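Local coordinates for MutT/nudix family protein (Enterococcus faecalis, PDB 2FML), which is of unknown function but, as a Nudix-family protein with an NrtR-like winged-helix domain, may bind or hydrolyse a nucleoside diphosphate derivative and perhaps contact DNA, at residues L56-K64 with N70-F78; Q206-I217 with P261-K268. All coordinates share one frame; numbering follows the deposited sequence.

Interaction 1: residues L56-K64 with N70-F78; sequences LKVLLIQRK and NSWALPGGF
I61 and A73 form an antiparallel hydrogen-bonded pair, and Q62 and W72 the non-hydrogen-bonded pair beside it, in a beta hairpin of the Nudix domain that joins strands 55-63 and 72-78. I61 N reaches A73 O at 2.9 Å in a nearly straight bond (171°), whereas the return from A73 N to I61 O is bent and weak. Nearer the turn, R63 N donates to S71 O at 2.9 Å, and R63 O accepts from N70 N at 2.7 Å.

Q62 and W72 share a face of the sheet. The CB of Q62 sits over one face of the indole, 3.6 Å from the centroid of the W72 six-membered ring, as a CH-pi contact. With chi1 -59° and chi2 90° together, the tryptophan turns that face to Q62 CB. On the other side of the sheet the CB of A73 meets the arginine chain, 3.5 Å from R63 CG, and I61 CG1 lies near A73 O. Farther along, L60 CD2 touches L74 CD2 at 4.1 Å, and L59 CD2 packs on the CG and CD of P75.

F149 meets the W72 ring edge-to-face, and H147 meets the same ring. I190 of helix 186-200 lies against L60 and L74, and L59 reaches V146 of strand 143-154. Past P75, G76 N donates to E96 OE1 of helix 85-97, tying the strand to it; the sequence from G77 through this helix is consistent with the Nudix box. The R63 chain bends at chi3, and its NE binds P67 O in the connecting loop. A water in the guanidinium plane accepts from R63 NH1 (2.8 Å). The same water donates to L74 O at 2.9 Å.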
loop_
_atom_site.group_PDB
_atom_site.type_symbol
_atom_site.label_atom_id
_atom_site.label_comp_id
_atom_site.label_asym_id
_atom_site.label_seq_id
_atom_site.Cartn_x
_atom_site.Cartn_y
_atom_site.Cartn_z
ATOM N N LEU A 56 -9.142 -14.910 18.109
ATOM C CA LEU A 56 -8.177 -14.266 17.242
ATOM C C LEU A 56 -6.969 -13.892 18.097
ATOM O O LEU A 56 -7.114 -13.464 19.236
ATOM C CB LEU A 56 -8.724 -12.996 16.624
ATOM C CG LEU A 56 -9.841 -13.010 15.584
ATOM C CD1 LEU A 56 -10.196 -11.525 15.259
ATOM C CD2 LEU A 56 -9.461 -13.738 14.310
ATOM N N LYS A 57 -5.773 -14.086 17.569
ATOM C CA LYS A 57 -4.582 -13.653 18.286
ATOM C C LYS A 57 -3.682 -12.852 17.342
ATOM O O LYS A 57 -3.774 -12.970 16.122
ATOM C CB LYS A 57 -3.833 -14.841 18.918
ATOM C CG LYS A 57 -4.683 -15.842 19.659
ATOM C CD LYS A 57 -3.926 -16.520 20.773
ATOM C CE LYS A 57 -4.743 -17.655 21.360
ATOM N NZ LYS A 57 -4.068 -18.497 22.421
ATOM N N VAL A 58 -2.833 -12.007 17.921
ATOM C CA VAL A 58 -1.891 -11.213 17.158
ATOM C C VAL A 58 -0.517 -11.312 17.860
ATOM O O VAL A 58 -0.461 -11.325 19.089
ATOM C CB VAL A 58 -2.369 -9.739 17.036
ATOM C CG1 VAL A 58 -2.536 -9.099 18.441
ATOM C CG2 VAL A 58 -1.383 -8.916 16.100
ATOM N N LEU A 59 0.560 -11.455 17.091
ATOM C CA LEU A 59 1.875 -11.636 17.689
ATOM C C LEU A 59 2.490 -10.259 18.045
ATOM O O LEU A 59 2.495 -9.359 17.190
ATOM C CB LEU A 59 2.800 -12.406 16.738
ATOM C CG LEU A 59 4.152 -12.851 17.263
ATOM C CD1 LEU A 59 4.761 -13.816 16.310
ATOM C CD2 LEU A 59 5.030 -11.585 17.370
ATOM N N LEU A 60 2.975 -10.121 19.278
ATOM C CA LEU A 60 3.663 -8.884 19.750
ATOM C C LEU A 60 4.977 -9.313 20.371
ATOM O O LEU A 60 5.093 -10.424 20.842
ATOM C CB LEU A 60 2.862 -8.119 20.810
ATOM C CG LEU A 60 1.511 -7.538 20.422
ATOM C CD1 LEU A 60 0.900 -6.723 21.565
ATOM C CD2 LEU A 60 1.645 -6.647 19.132
ATOM N N ILE A 61 5.960 -8.422 20.377
ATOM C CA ILE A 61 7.211 -8.692 21.059
ATOM C C ILE A 61 7.371 -7.587 22.062
ATOM O O ILE A 61 6.874 -6.481 21.842
ATOM C CB ILE A 61 8.448 -8.635 20.115
ATOM C CG1 ILE A 61 8.527 -7.239 19.446
ATOM C CG2 ILE A 61 8.406 -9.741 19.103
ATOM C CD1 ILE A 61 9.939 -6.748 19.106
ATOM N N GLN A 62 8.084 -7.887 23.160
ATOM C CA GLN A 62 8.533 -6.873 24.107
ATOM C C GLN A 62 9.941 -6.494 23.707
ATOM O O GLN A 62 10.856 -7.323 23.727
ATOM C CB GLN A 62 8.501 -7.342 25.563
ATOM C CG GLN A 62 8.961 -6.258 26.503
ATOM C CD GLN A 62 8.839 -6.608 27.966
ATOM O OE1 GLN A 62 8.363 -5.791 28.791
ATOM N NE2 GLN A 62 9.284 -7.789 28.313
ATOM N N ARG A 63 10.096 -5.224 23.346
ATOM C CA ARG A 63 11.386 -4.709 22.880
ATOM C C ARG A 63 12.392 -4.705 23.999
ATOM O O ARG A 63 12.096 -4.310 25.109
ATOM C CB ARG A 63 11.202 -3.306 22.324
ATOM C CG ARG A 63 10.148 -3.246 21.142
ATOM C CD ARG A 63 10.052 -1.820 20.619
ATOM N NE ARG A 63 11.367 -1.193 20.468
ATOM C CZ ARG A 63 12.164 -1.311 19.405
ATOM N NH1 ARG A 63 11.798 -2.060 18.343
ATOM N NH2 ARG A 63 13.349 -0.686 19.424
ATOM N N LYS A 64 13.598 -5.138 23.725
ATOM C CA LYS A 64 14.544 -5.131 24.784
ATOM C C LYS A 64 15.476 -3.907 24.781
ATOM O O LYS A 64 16.062 -3.576 25.794
ATOM C CB LYS A 64 15.271 -6.472 24.845
ATOM C CG LYS A 64 16.518 -6.658 24.061
ATOM C CD LYS A 64 17.412 -7.691 24.881
ATOM C CE LYS A 64 16.733 -9.089 25.080
ATOM N NZ LYS A 64 17.719 -10.261 25.025
ATOM N N ASN A 70 11.269 -2.131 26.495
ATOM C CA ASN A 70 10.275 -2.747 27.361
ATOM C C ASN A 70 8.814 -2.535 26.953
ATOM O O ASN A 70 7.896 -3.059 27.579
ATOM C CB ASN A 70 10.525 -2.341 28.836
ATOM C CG ASN A 70 11.809 -2.962 29.409
ATOM O OD1 ASN A 70 12.340 -3.933 28.881
ATOM N ND2 ASN A 70 12.307 -2.385 30.500
ATOM N N SER A 71 8.588 -1.775 25.897
ATOM C CA SER A 71 7.258 -1.617 25.367
ATOM C C SER A 71 6.965 -2.852 24.482
ATOM O O SER A 71 7.878 -3.440 23.939
ATOM C CB SER A 71 7.146 -0.316 24.557
ATOM O OG SER A 71 7.251 0.823 25.384
ATOM N N TRP A 72 5.690 -3.190 24.331
ATOM C CA TRP A 72 5.243 -4.169 23.360
ATOM C C TRP A 72 5.085 -3.512 21.989
ATOM O O TRP A 72 4.794 -2.322 21.873
ATOM C CB TRP A 72 3.938 -4.879 23.821
ATOM C CG TRP A 72 4.124 -5.587 25.125
ATOM C CD1 TRP A 72 3.910 -5.056 26.381
ATOM C CD2 TRP A 72 4.608 -6.932 25.334
ATOM N NE1 TRP A 72 4.225 -5.985 27.341
ATOM C CE2 TRP A 72 4.631 -7.150 26.734
ATOM C CE3 TRP A 72 5.009 -7.977 24.478
ATOM C CZ2 TRP A 72 5.059 -8.370 27.300
ATOM C CZ3 TRP A 72 5.415 -9.189 25.043
ATOM C CH2 TRP A 72 5.423 -9.382 26.436
ATOM N N ALA A 73 5.320 -4.303 20.953
ATOM C CA ALA A 73 5.533 -3.756 19.652
ATOM C C ALA A 73 5.247 -4.847 18.612
ATOM O O ALA A 73 5.326 -6.013 18.932
ATOM C CB ALA A 73 7.004 -3.258 19.535
ATOM N N LEU A 74 4.968 -4.478 17.364
ATOM C CA LEU A 74 5.108 -5.475 16.257
ATOM C C LEU A 74 6.552 -5.878 16.032
ATOM O O LEU A 74 7.488 -5.073 16.267
ATOM C CB LEU A 74 4.477 -4.991 14.923
ATOM C CG LEU A 74 2.999 -4.515 15.045
ATOM C CD1 LEU A 74 2.588 -3.612 13.870
ATOM C CD2 LEU A 74 1.990 -5.712 15.191
ATOM N N PRO A 75 6.766 -7.116 15.560
ATOM C CA PRO A 75 8.110 -7.477 15.135
ATOM C C PRO A 75 8.438 -6.680 13.855
ATOM O O PRO A 75 7.556 -6.441 13.069
ATOM C CB PRO A 75 7.980 -8.966 14.808
ATOM C CG PRO A 75 6.528 -9.178 14.536
ATOM C CD PRO A 75 5.795 -8.215 15.397
ATOM N N GLY A 76 9.676 -6.225 13.671
ATOM C CA GLY A 76 10.056 -5.566 12.414
ATOM C C GLY A 76 11.489 -5.082 12.498
ATOM O O GLY A 76 12.163 -5.328 13.476
ATOM N N GLY A 77 11.967 -4.374 11.497
ATOM C CA GLY A 77 13.354 -3.981 11.527
ATOM C C GLY A 77 13.762 -3.309 10.260
ATOM O O GLY A 77 12.935 -3.020 9.407
ATOM N N PHE A 78 15.046 -3.050 10.163
ATOM C CA PHE A 78 15.653 -2.279 9.090
ATOM C C PHE A 78 15.798 -3.104 7.817
ATOM O O PHE A 78 16.250 -4.226 7.837
ATOM C CB PHE A 78 17.005 -1.702 9.576
ATOM C CG PHE A 78 16.821 -0.570 10.536
ATOM C CD1 PHE A 78 16.714 0.753 10.071
ATOM C CD2 PHE A 78 16.666 -0.804 11.900
ATOM C CE1 PHE A 78 16.471 1.869 10.956
ATOM C CE2 PHE A 78 16.426 0.294 12.804
ATOM C CZ PHE A 78 16.323 1.643 12.302
HETATM O O HOH W 1 9.631 -3.157 16.866
#

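Interaction 2: residues Q206-I217 with P261-K268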
loop_
_atom_site.group_PDB
_atom_site.type_symbol
_atom_site.label_atom_id
_atom_site.label_comp_id
_atom_site.label_asym_id
_atom_site.label_seq_id
_atom_site.Cartn_x
_atom_site.Cartn_y
_atom_site.Cartn_z
ATOM N N GLN A 206 -9.542 -13.726 2.103
ATOM C CA GLN A 206 -8.223 -14.292 2.385
ATOM C C GLN A 206 -8.079 -14.656 3.864
ATOM O O GLN A 206 -7.492 -15.681 4.192
ATOM C CB GLN A 206 -7.092 -13.353 1.971
ATOM C CG GLN A 206 -6.341 -13.643 0.645
ATOM C CD GLN A 206 -5.044 -12.735 0.527
ATOM O OE1 GLN A 206 -4.405 -12.619 -0.544
ATOM N NE2 GLN A 206 -4.683 -12.103 1.636
ATOM N N VAL A 207 -8.636 -13.827 4.740
ATOM C CA VAL A 207 -8.555 -14.040 6.206
ATOM C C VAL A 207 -8.911 -15.454 6.691
ATOM O O VAL A 207 -8.355 -15.923 7.703
ATOM C CB VAL A 207 -9.383 -12.998 7.023
ATOM C CG1 VAL A 207 -10.916 -13.244 6.845
ATOM C CG2 VAL A 207 -8.968 -13.028 8.528
ATOM N N LEU A 208 -9.802 -16.136 5.954
ATOM C CA LEU A 208 -10.165 -17.547 6.259
ATOM C C LEU A 208 -8.962 -18.505 6.173
ATOM O O LEU A 208 -9.095 -19.690 6.463
ATOM C CB LEU A 208 -11.312 -18.032 5.348
ATOM C CG LEU A 208 -12.585 -17.197 5.404
ATOM C CD1 LEU A 208 -13.605 -17.784 4.500
ATOM C CD2 LEU A 208 -13.122 -17.132 6.838
ATOM N N GLN A 209 -7.801 -17.992 5.734
ATOM C CA GLN A 209 -6.511 -18.701 5.824
ATOM C C GLN A 209 -6.162 -19.106 7.261
ATOM O O GLN A 209 -5.610 -20.178 7.468
ATOM C CB GLN A 209 -5.381 -17.856 5.268
ATOM C CG GLN A 209 -5.158 -17.948 3.784
ATOM C CD GLN A 209 -3.987 -17.059 3.337
ATOM O OE1 GLN A 209 -3.215 -16.591 4.154
ATOM N NE2 GLN A 209 -3.876 -16.825 2.052
ATOM N N VAL A 210 -6.491 -18.260 8.242
ATOM C CA VAL A 210 -6.267 -18.591 9.664
ATOM C C VAL A 210 -6.942 -19.927 10.127
ATOM O O VAL A 210 -6.633 -20.457 11.210
ATOM C CB VAL A 210 -6.708 -17.449 10.654
ATOM C CG1 VAL A 210 -6.066 -16.101 10.306
ATOM C CG2 VAL A 210 -8.157 -17.351 10.724
ATOM N N LEU A 211 -7.857 -20.425 9.297
ATOM C CA LEU A 211 -8.610 -21.634 9.576
ATOM C C LEU A 211 -7.901 -22.885 9.068
ATOM O O LEU A 211 -8.310 -23.982 9.395
ATOM C CB LEU A 211 -10.026 -21.524 8.988
ATOM C CG LEU A 211 -11.100 -20.768 9.760
ATOM C CD1 LEU A 211 -12.414 -20.812 8.967
ATOM C CD2 LEU A 211 -11.320 -21.339 11.196
ATOM N N GLY A 212 -6.856 -22.710 8.258
ATOM C CA GLY A 212 -5.929 -23.787 7.949
ATOM C C GLY A 212 -6.299 -24.755 6.833
ATOM O O GLY A 212 -6.203 -25.991 6.992
ATOM N N LYS A 213 -6.709 -24.206 5.696
ATOM C CA LYS A 213 -6.833 -25.000 4.445
ATOM C C LYS A 213 -8.135 -25.779 4.262
ATOM O O LYS A 213 -8.497 -26.079 3.126
ATOM C CB LYS A 213 -5.589 -25.889 4.158
ATOM C CG LYS A 213 -4.387 -25.181 3.465
ATOM C CD LYS A 213 -3.658 -24.159 4.361
ATOM C CE LYS A 213 -4.042 -22.720 4.020
ATOM N NZ LYS A 213 -3.850 -21.801 5.205
ATOM N N ASP A 214 -8.844 -26.102 5.343
ATOM C CA ASP A 214 -10.260 -26.422 5.187
ATOM C C ASP A 214 -11.173 -25.911 6.318
ATOM O O ASP A 214 -10.714 -25.663 7.440
ATOM C CB ASP A 214 -10.499 -27.897 4.782
ATOM C CG ASP A 214 -10.492 -28.862 5.955
ATOM O OD1 ASP A 214 -9.689 -29.817 5.910
ATOM O OD2 ASP A 214 -11.306 -28.692 6.897
ATOM N N PHE A 215 -12.463 -25.758 6.003
ATOM C CA PHE A 215 -13.420 -25.131 6.920
ATOM C C PHE A 215 -14.904 -25.330 6.592
ATOM O O PHE A 215 -15.298 -25.307 5.432
ATOM C CB PHE A 215 -13.136 -23.629 7.016
ATOM C CG PHE A 215 -12.900 -22.951 5.689
ATOM C CD1 PHE A 215 -13.949 -22.380 4.986
ATOM C CD2 PHE A 215 -11.608 -22.822 5.168
ATOM C CE1 PHE A 215 -13.720 -21.721 3.765
ATOM C CE2 PHE A 215 -11.371 -22.165 3.938
ATOM C CZ PHE A 215 -12.429 -21.618 3.249
ATOM N N THR A 216 -15.714 -25.487 7.640
ATOM C CA THR A 216 -17.164 -25.349 7.537
ATOM C C THR A 216 -17.654 -23.880 7.429
ATOM O O THR A 216 -16.925 -22.891 7.760
ATOM C CB THR A 216 -17.907 -26.037 8.732
ATOM O OG1 THR A 216 -17.508 -25.421 9.958
ATOM C CG2 THR A 216 -17.603 -27.516 8.803
ATOM N N ILE A 217 -18.899 -23.732 6.973
ATOM C CA ILE A 217 -19.579 -22.439 7.022
ATOM C C ILE A 217 -19.675 -21.869 8.476
ATOM O O ILE A 217 -19.492 -20.679 8.671
ATOM C CB ILE A 217 -20.941 -22.456 6.265
ATOM C CG1 ILE A 217 -20.754 -22.912 4.806
ATOM C CG2 ILE A 217 -21.566 -21.067 6.275
ATOM C CD1 ILE A 217 -19.680 -22.123 3.992
ATOM N N PRO A 261 -24.221 -33.646 8.734
ATOM C CA PRO A 261 -22.903 -34.117 8.274
ATOM C C PRO A 261 -22.304 -33.097 7.267
ATOM O O PRO A 261 -22.191 -33.399 6.045
ATOM C CB PRO A 261 -23.205 -35.498 7.577
ATOM C CG PRO A 261 -24.817 -35.744 7.945
ATOM C CD PRO A 261 -25.168 -34.758 9.008
ATOM N N SER A 262 -21.882 -31.916 7.801
ATOM C CA SER A 262 -21.732 -30.693 6.979
ATOM C C SER A 262 -20.413 -30.471 6.205
ATOM O O SER A 262 -19.368 -31.073 6.537
ATOM C CB SER A 262 -22.053 -29.448 7.815
ATOM O OG SER A 262 -21.028 -29.253 8.791
ATOM N N LYS A 263 -20.481 -29.558 5.193
ATOM C CA LYS A 263 -19.397 -29.419 4.203
ATOM C C LYS A 263 -18.136 -28.643 4.636
ATOM O O LYS A 263 -18.177 -27.633 5.380
ATOM C CB LYS A 263 -19.912 -28.917 2.838
ATOM C CG LYS A 263 -19.992 -30.020 1.765
ATOM C CD LYS A 263 -21.445 -30.526 1.563
ATOM C CE LYS A 263 -21.528 -31.933 0.947
ATOM N NZ LYS A 263 -23.229 -31.985 0.235
ATOM N N ILE A 264 -17.031 -29.175 4.115
ATOM C CA ILE A 264 -15.681 -28.659 4.212
ATOM C C ILE A 264 -15.394 -27.900 2.904
ATOM O O ILE A 264 -15.681 -28.408 1.808
ATOM C CB ILE A 264 -14.690 -29.860 4.331
ATOM C CG1 ILE A 264 -14.870 -30.604 5.662
ATOM C CG2 ILE A 264 -13.261 -29.413 4.185
ATOM C CD1 ILE A 264 -14.298 -32.052 5.664
ATOM N N TYR A 265 -14.829 -26.694 3.028
ATOM C CA TYR A 265 -14.367 -25.869 1.893
ATOM C C TYR A 265 -12.924 -25.372 2.101
ATOM O O TYR A 265 -12.467 -25.187 3.235
ATOM C CB TYR A 265 -15.261 -24.631 1.697
ATOM C CG TYR A 265 -16.730 -24.905 1.519
ATOM C CD1 TYR A 265 -17.546 -25.194 2.621
ATOM C CD2 TYR A 265 -17.325 -24.868 0.252
ATOM C CE1 TYR A 265 -18.920 -25.464 2.469
ATOM C CE2 TYR A 265 -18.704 -25.121 0.093
ATOM C CZ TYR A 265 -19.489 -25.416 1.209
ATOM O OH TYR A 265 -20.836 -25.663 1.078
ATOM N N GLN A 266 -12.220 -25.145 0.998
ATOM C CA GLN A 266 -10.996 -24.347 1.006
ATOM C C GLN A 266 -11.237 -23.166 0.111
ATOM O O GLN A 266 -12.182 -23.170 -0.668
ATOM C CB GLN A 266 -9.783 -25.140 0.520
ATOM C CG GLN A 266 -9.732 -25.463 -0.975
ATOM C CD GLN A 266 -8.781 -26.608 -1.320
ATOM O OE1 GLN A 266 -8.681 -27.010 -2.476
ATOM N NE2 GLN A 266 -8.082 -27.133 -0.321
ATOM N N LEU A 267 -10.387 -22.150 0.244
ATOM C CA LEU A 267 -10.382 -21.009 -0.653
ATOM C C LEU A 267 -9.846 -21.498 -1.983
ATOM O O LEU A 267 -8.998 -22.400 -1.995
ATOM C CB LEU A 267 -9.454 -19.924 -0.106
ATOM C CG LEU A 267 -9.774 -19.382 1.286
ATOM C CD1 LEU A 267 -8.475 -18.853 1.892
ATOM C CD2 LEU A 267 -10.818 -18.292 1.196
ATOM N N LYS A 268 -10.346 -20.918 -3.084
ATOM C CA LYS A 268 -9.891 -21.238 -4.461
ATOM C C LYS A 268 -9.134 -20.007 -5.133
ATOM O O LYS A 268 -8.175 -19.533 -4.165
#
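T216 and S262 begin the contact, the CG2 of T216 lying 3.8 Å from S262 OG, where the loop leading to helix 217-228 pairs with the C-terminal segment. This is consistent with the second arm of the wing in a winged-helix domain, and K268 bonds back to Y247. K263 contributes its carbonyl, which receives a CA-H...O contact from T216. T216 is the N-cap of helix 217-228, its OG1 capping a backbone N while E219 OE1 accepts from T216 N, as in a capping box.

Y265 makes a single antiparallel bridge with F215: Y265 N donates to F215 O at 2.8 Å, and the return bond from F215 N is weak. The Y265 carbonyl oxygen stands 3.1 Å above the F215 ring plane, over its centre; chi1 46° folds this ring back across its bridge partner. The tyrosine ring receives I217 CD1 at 3.7 Å from its CE1. L267 packs CG on F215 CZ (4.0 Å), with CD1 on Q209 CG and CD2 near L208 CB, which lies over the opposite face of the F215 ring.

F248 stands edge-to-face to F215. Two aromatic side chains, F215 and Y265, and leucines thus carry the join, with one sound and one weak backbone bond.

Interaction 1 is a largely buried strand pairing inside the Nudix domain, whereas interaction 2 is a partly buried join between loops of the winged-helix region, farther from the centre of the chain. Their centres lie 29 Å apart, and their nearest atoms, about 5 Å apart, do not touch. They hold different elements: a hairpin of the mixed sheet in 56-64 and 70-78, and the segments 206-217 and 261-268, which bracket helices 217-228 and 237-244. The first is a regular pairing whose edge near R63 is bridged by one water; the second has a single bridge, with the F215 ring between Y265 O and L208 CB.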